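Local coordinates for DUF1904 domain-containing protein (Vibrio cholerae O1 biovar eltor str. N16961, PDB 1U9D) that is of unknown function but belongs to the DUF1904 family, whose members are grouped with the MIF (tautomerase-like) clan of small alpha/beta proteins, at residues A[72-76]-A[110-115]; A[85-90]-A[103-107]. One frame throughout, in Å; residues are numbered along the deposited sequence.

Interaction 1: A[72-76]-A[110-115]; sequences VLWFG and LQRTAY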
loop_
_atom_site.group_PDB
_atom_site.type_symbol
_atom_site.label_atom_id
_atom_site.label_comp_id
_atom_site.label_asym_id
_atom_site.label_seq_id
_atom_site.Cartn_x
_atom_site.Cartn_y
_atom_site.Cartn_z
ATOM N N VAL A 72 -12.489 -14.853 6.502
ATOM C CA VAL A 72 -11.200 -14.149 6.396
ATOM C C VAL A 72 -10.985 -13.530 7.753
ATOM O O VAL A 72 -11.744 -12.660 8.176
ATOM C CB VAL A 72 -11.207 -13.094 5.324
ATOM C CG1 VAL A 72 -9.886 -12.342 5.274
ATOM C CG2 VAL A 72 -11.512 -13.707 3.962
ATOM N N LEU A 73 -10.001 -14.021 8.487
ATOM C CA LEU A 73 -9.669 -13.438 9.764
ATOM C C LEU A 73 -8.504 -12.509 9.502
ATOM O O LEU A 73 -7.495 -12.931 8.945
ATOM C CB LEU A 73 -9.295 -14.485 10.783
ATOM C CG LEU A 73 -10.512 -15.281 11.233
ATOM C CD1 LEU A 73 -10.689 -16.487 10.358
ATOM C CD2 LEU A 73 -10.380 -15.665 12.722
ATOM N N TRP A 74 -8.662 -11.235 9.823
ATOM C CA TRP A 74 -7.609 -10.280 9.464
ATOM C C TRP A 74 -7.613 -9.040 10.325
ATOM O O TRP A 74 -8.488 -8.883 11.124
ATOM C CB TRP A 74 -7.743 -9.919 7.986
ATOM C CG TRP A 74 -8.921 -9.037 7.631
ATOM C CD1 TRP A 74 -10.046 -8.783 8.377
ATOM C CD2 TRP A 74 -9.082 -8.311 6.416
ATOM N NE1 TRP A 74 -10.878 -7.921 7.700
ATOM C CE2 TRP A 74 -10.303 -7.613 6.495
ATOM C CE3 TRP A 74 -8.303 -8.171 5.263
ATOM C CZ2 TRP A 74 -10.759 -6.796 5.474
ATOM C CZ3 TRP A 74 -8.751 -7.356 4.253
ATOM C CH2 TRP A 74 -9.974 -6.686 4.362
ATOM N N PHE A 75 -6.645 -8.146 10.152
ATOM C CA PHE A 75 -6.645 -6.886 10.920
ATOM C C PHE A 75 -7.558 -5.811 10.377
ATOM O O PHE A 75 -7.769 -4.770 11.032
ATOM C CB PHE A 75 -5.232 -6.298 10.998
ATOM C CG PHE A 75 -4.267 -7.131 11.775
ATOM C CD1 PHE A 75 -4.636 -7.705 12.957
ATOM C CD2 PHE A 75 -2.953 -7.294 11.332
ATOM C CE1 PHE A 75 -3.731 -8.461 13.698
ATOM C CE2 PHE A 75 -2.039 -8.034 12.072
ATOM C CZ PHE A 75 -2.429 -8.633 13.236
ATOM N N GLY A 76 -8.074 -6.002 9.173
ATOM C CA GLY A 76 -8.986 -5.025 8.619
ATOM C C GLY A 76 -8.315 -4.188 7.529
ATOM O O GLY A 76 -7.138 -3.824 7.608
ATOM N N LEU A 110 -9.661 -8.921 13.691
ATOM C CA LEU A 110 -8.825 -9.215 14.835
ATOM C C LEU A 110 -8.171 -7.903 15.264
ATOM O O LEU A 110 -7.905 -7.031 14.435
ATOM C CB LEU A 110 -7.720 -10.180 14.448
ATOM C CG LEU A 110 -8.153 -11.572 13.969
ATOM C CD1 LEU A 110 -6.972 -12.324 13.405
ATOM C CD2 LEU A 110 -8.775 -12.340 15.122
ATOM N N GLN A 111 -7.940 -7.749 16.557
ATOM C CA GLN A 111 -7.267 -6.554 17.080
ATOM C C GLN A 111 -5.768 -6.733 16.997
ATOM O O GLN A 111 -5.222 -7.731 17.446
ATOM C CB GLN A 111 -7.676 -6.324 18.546
ATOM C CG GLN A 111 -9.061 -5.791 18.668
ATOM C CD GLN A 111 -9.134 -4.334 18.307
ATOM O OE1 GLN A 111 -8.189 -3.588 18.574
ATOM N NE2 GLN A 111 -10.242 -3.920 17.676
ATOM N N ARG A 112 -5.063 -5.756 16.458
ATOM C CA ARG A 112 -3.616 -5.853 16.457
ATOM C C ARG A 112 -3.016 -5.976 17.847
ATOM O O ARG A 112 -2.006 -6.640 17.993
ATOM C CB ARG A 112 -3.005 -4.633 15.771
ATOM C CG ARG A 112 -3.145 -4.625 14.283
ATOM C CD ARG A 112 -2.730 -3.262 13.649
ATOM N NE ARG A 112 -2.813 -3.391 12.196
ATOM C CZ ARG A 112 -1.842 -3.852 11.423
ATOM N NH1 ARG A 112 -0.653 -4.175 11.924
ATOM N NH2 ARG A 112 -2.052 -3.973 10.128
ATOM N N THR A 113 -3.594 -5.331 18.861
ATOM C CA THR A 113 -3.053 -5.417 20.229
ATOM C C THR A 113 -3.304 -6.759 20.918
ATOM O O THR A 113 -2.817 -6.959 22.036
ATOM C CB THR A 113 -3.659 -4.344 21.174
ATOM O OG1 THR A 113 -5.084 -4.379 21.091
ATOM C CG2 THR A 113 -3.256 -2.947 20.760
ATOM N N ALA A 114 -4.095 -7.622 20.278
ATOM C CA ALA A 114 -4.387 -9.000 20.752
ATOM C C ALA A 114 -3.782 -10.106 19.902
ATOM O O ALA A 114 -4.145 -11.287 20.067
ATOM C CB ALA A 114 -5.875 -9.200 20.824
ATOM N N TYR A 115 -2.887 -9.733 18.971
ATOM C CA TYR A 115 -2.217 -10.662 18.085
ATOM C C TYR A 115 -0.718 -10.639 18.371
ATOM O O TYR A 115 -0.052 -9.612 18.213
ATOM C CB TYR A 115 -2.465 -10.279 16.640
ATOM C CG TYR A 115 -2.076 -11.321 15.619
ATOM C CD1 TYR A 115 -3.070 -11.977 14.869
ATOM C CD2 TYR A 115 -0.750 -11.589 15.313
ATOM C CE1 TYR A 115 -2.753 -12.896 13.903
ATOM C CE2 TYR A 115 -0.410 -12.556 14.308
ATOM C CZ TYR A 115 -1.433 -13.178 13.614
ATOM O OH TYR A 115 -1.199 -14.106 12.615
HETATM O O HOH W 1 -8.017 -4.470 13.628
HETATM O O HOH W 2 -4.708 -3.807 8.630
#

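Interaction 2: A[85-90]-A[103-107]; sequences IAQVIT and LAVVF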
loop_
_atom_site.group_PDB
_atom_site.type_symbol
_atom_site.label_atom_id
_atom_site.label_comp_id
_atom_site.label_asym_id
_atom_site.label_seq_id
_atom_site.Cartn_x
_atom_site.Cartn_y
_atom_site.Cartn_z
ATOM N N ILE A 85 -11.694 -7.581 -2.305
ATOM C CA ILE A 85 -11.208 -8.898 -1.932
ATOM C C ILE A 85 -12.300 -9.914 -2.035
ATOM O O ILE A 85 -12.076 -11.020 -2.512
ATOM C CB ILE A 85 -10.617 -8.907 -0.515
ATOM C CG1 ILE A 85 -9.384 -8.034 -0.442
ATOM C CG2 ILE A 85 -10.270 -10.345 -0.104
ATOM C CD1 ILE A 85 -9.027 -7.643 0.963
ATOM N N ALA A 86 -13.473 -9.563 -1.525
ATOM C CA ALA A 86 -14.618 -10.422 -1.612
ATOM C C ALA A 86 -14.900 -10.740 -3.071
ATOM O O ALA A 86 -15.214 -11.867 -3.415
ATOM C CB ALA A 86 -15.817 -9.757 -0.973
ATOM N N GLN A 87 -14.791 -9.747 -3.932
ATOM C CA GLN A 87 -15.055 -9.983 -5.356
ATOM C C GLN A 87 -14.028 -10.925 -6.012
ATOM O O GLN A 87 -14.417 -11.807 -6.775
ATOM C CB GLN A 87 -15.197 -8.671 -6.115
ATOM C CG GLN A 87 -15.930 -8.776 -7.471
ATOM C CD GLN A 87 -17.375 -9.272 -7.334
ATOM O OE1 GLN A 87 -18.251 -8.522 -6.884
ATOM N NE2 GLN A 87 -17.619 -10.541 -7.700
ATOM N N VAL A 88 -12.751 -10.792 -5.670
ATOM C CA VAL A 88 -11.702 -11.694 -6.189
ATOM C C VAL A 88 -11.924 -13.160 -5.784
ATOM O O VAL A 88 -11.892 -14.072 -6.615
ATOM C CB VAL A 88 -10.301 -11.265 -5.721
ATOM C CG1 VAL A 88 -9.252 -12.369 -6.042
ATOM C CG2 VAL A 88 -9.915 -9.933 -6.343
ATOM N N ILE A 89 -12.188 -13.380 -4.501
ATOM C CA ILE A 89 -12.402 -14.713 -3.972
ATOM C C ILE A 89 -13.619 -15.319 -4.651
ATOM O O ILE A 89 -13.611 -16.461 -5.036
ATOM C CB ILE A 89 -12.607 -14.671 -2.436
ATOM C CG1 ILE A 89 -11.302 -14.306 -1.730
ATOM C CG2 ILE A 89 -13.070 -16.008 -1.920
ATOM C CD1 ILE A 89 -11.456 -14.024 -0.204
ATOM N N THR A 90 -14.675 -14.531 -4.792
ATOM C CA THR A 90 -15.905 -15.030 -5.360
ATOM C C THR A 90 -15.729 -15.454 -6.802
ATOM O O THR A 90 -16.143 -16.556 -7.187
ATOM C CB THR A 90 -16.985 -13.958 -5.219
ATOM O OG1 THR A 90 -17.195 -13.718 -3.817
ATOM C CG2 THR A 90 -18.309 -14.462 -5.726
ATOM N N LEU A 103 -21.424 -18.243 -3.122
ATOM C CA LEU A 103 -20.359 -18.202 -2.136
ATOM C C LEU A 103 -20.621 -17.126 -1.084
ATOM O O LEU A 103 -20.977 -16.009 -1.434
ATOM C CB LEU A 103 -19.023 -17.910 -2.816
ATOM C CG LEU A 103 -17.817 -17.885 -1.871
ATOM C CD1 LEU A 103 -17.431 -19.267 -1.423
ATOM C CD2 LEU A 103 -16.624 -17.188 -2.517
ATOM N N ALA A 104 -20.429 -17.465 0.189
ATOM C CA ALA A 104 -20.386 -16.477 1.260
ATOM C C ALA A 104 -18.911 -16.166 1.585
ATOM O O ALA A 104 -18.102 -17.070 1.663
ATOM C CB ALA A 104 -21.063 -17.016 2.500
ATOM N N VAL A 105 -18.563 -14.902 1.766
ATOM C CA VAL A 105 -17.211 -14.523 2.197
ATOM C C VAL A 105 -17.450 -13.653 3.408
ATOM O O VAL A 105 -18.179 -12.659 3.319
ATOM C CB VAL A 105 -16.450 -13.723 1.144
ATOM C CG1 VAL A 105 -15.102 -13.274 1.714
ATOM C CG2 VAL A 105 -16.233 -14.510 -0.159
ATOM N N VAL A 106 -16.878 -13.997 4.545
ATOM C CA VAL A 106 -17.160 -13.243 5.769
ATOM C C VAL A 106 -15.840 -12.783 6.390
ATOM O O VAL A 106 -14.943 -13.594 6.559
ATOM C CB VAL A 106 -17.969 -14.107 6.790
ATOM C CG1 VAL A 106 -17.235 -15.256 7.255
ATOM C CG2 VAL A 106 -18.352 -13.283 8.007
ATOM N N PHE A 107 -15.717 -11.508 6.715
ATOM C CA PHE A 107 -14.494 -10.991 7.283
ATOM C C PHE A 107 -14.683 -10.852 8.789
ATOM O O PHE A 107 -15.694 -10.344 9.240
ATOM C CB PHE A 107 -14.164 -9.652 6.627
ATOM C CG PHE A 107 -13.827 -9.754 5.171
ATOM C CD1 PHE A 107 -12.513 -9.748 4.745
ATOM C CD2 PHE A 107 -14.819 -9.834 4.213
ATOM C CE1 PHE A 107 -12.215 -9.858 3.396
ATOM C CE2 PHE A 107 -14.518 -9.939 2.878
ATOM C CZ PHE A 107 -13.193 -9.951 2.472
HETATM O O HOH W 3 -19.202 -13.661 -1.895
#

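Interaction 1: A[72-76]-A[110-115]
Phe75 lays one face of its ring against the aliphatic part of Arg112: CG of Arg112 stands 3.7 Å from the centroid of the Phe75 ring and 13° off its normal, a CH-pi contact. Further along the same side chain, the guanidinium turns a face to the ring, with Arg112 CZ 3.6 Å from Phe75 CD2. The ring edge is used as well. It points into the face of Tyr115 in a T-shaped pair, centroids 5.1 Å apart and planes at 75°, while CD1 of Phe75 rests 4.2 Å from CB of Leu110. The 3-10 turn at 112-113 bends the chain back so that Arg112 and Tyr115 both reach this one ring. The backbones are joined by a single direct hydrogen bond, Leu110 N to Trp74 O at 2.8 Å, and by a water that donates to Phe75 O and Leu110 O; a second water donates to Gly76 O and accepts from Arg112 NH2. Leu73 CB adds an apolar touch on Leu110 CD1 at 4.1 Å. Phe122 meets the rings of both Phe75 and Tyr115, and Arg112 packs on Gly64 of the second subunit. This surface contact lies where the parallel neighbours 69-74 and 104-109 leave the sheet, the Leu110-Trp74 bond carrying their pairing just past the end of 104-109, with Trp74 reaching back to Gln82 and Ile85 of helix 79-97.

Interaction 2: A[85-90]-A[103-107]
Ile85 starts the contact by pointing its CA-to-CB bond toward the strand and setting CG2 3.9 Å from CZ of Phe107, at the edge of that ring; it also touches Leu40 and Leu44 of helix 26-44, so it lies buried where the two helices meet. At Ala86 the small side chain lets Phe107 come close to the helix backbone: Phe107 CZ is 4.0 Å from Ala86 N, and CE2 of the ring is 4.1 Å from Ala86 CB. Here the CA atoms of Ala86 and Val105 are 6.2 Å apart. Val88 packs instead on helix 26-44. One turn after Ile85, Ile89 faces the strand again, its CG2 touching both Leu103 CD2 at 3.8 Å and Val105 CG2 at 3.9 Å. Thr90 closes the segment, its CA 3.6 Å from Leu103 CD2 and its OG1 3.9 Å from Val105 CG2. Every second residue of 103-107, Leu103 just before the strand and Val105 and Phe107 within it, supplies the opposing surface. The axes of helix segment 85-90 and strand segment 104-107 come within 9.1 Å, their N-to-C directions 145° apart, as expected for the helix of a beta-alpha-beta crossover packed on the strand that follows it. The chemistry is almost wholly apolar. Thr90 OG1 donates to Ala86 O, 2.7 Å away, while a water donates both to Thr90 OG1 and to Leu103 O; apolar packing, of side chains on side chains and on the helix backbone, therefore makes up the contact, with one water as the polar bridge.

Interactions 1 and 2 have centres about 18 Å apart and reach the same four-stranded sheet, interaction 1 through strand 69-74 and interaction 2 through its neighbour 104-109. Along the chain interaction 2 is nested within the loop closed by interaction 1, in the order 72-76, 85-90, 103-107, 110-115, so both belong to one beta-alpha-beta unit and its exit. They also touch: Val72 N lies 2.8 Å from Val106 O, a probable hydrogen bond between the strands, and Trp74 packs its CZ3 3.3 Å from Ile85 CD1 and its CZ2 3.5 Å from Phe107 CD1. Trp74 thereby makes the helix-strand packing continuous with the sheet end, where the chain departs toward the C-terminal hairpin.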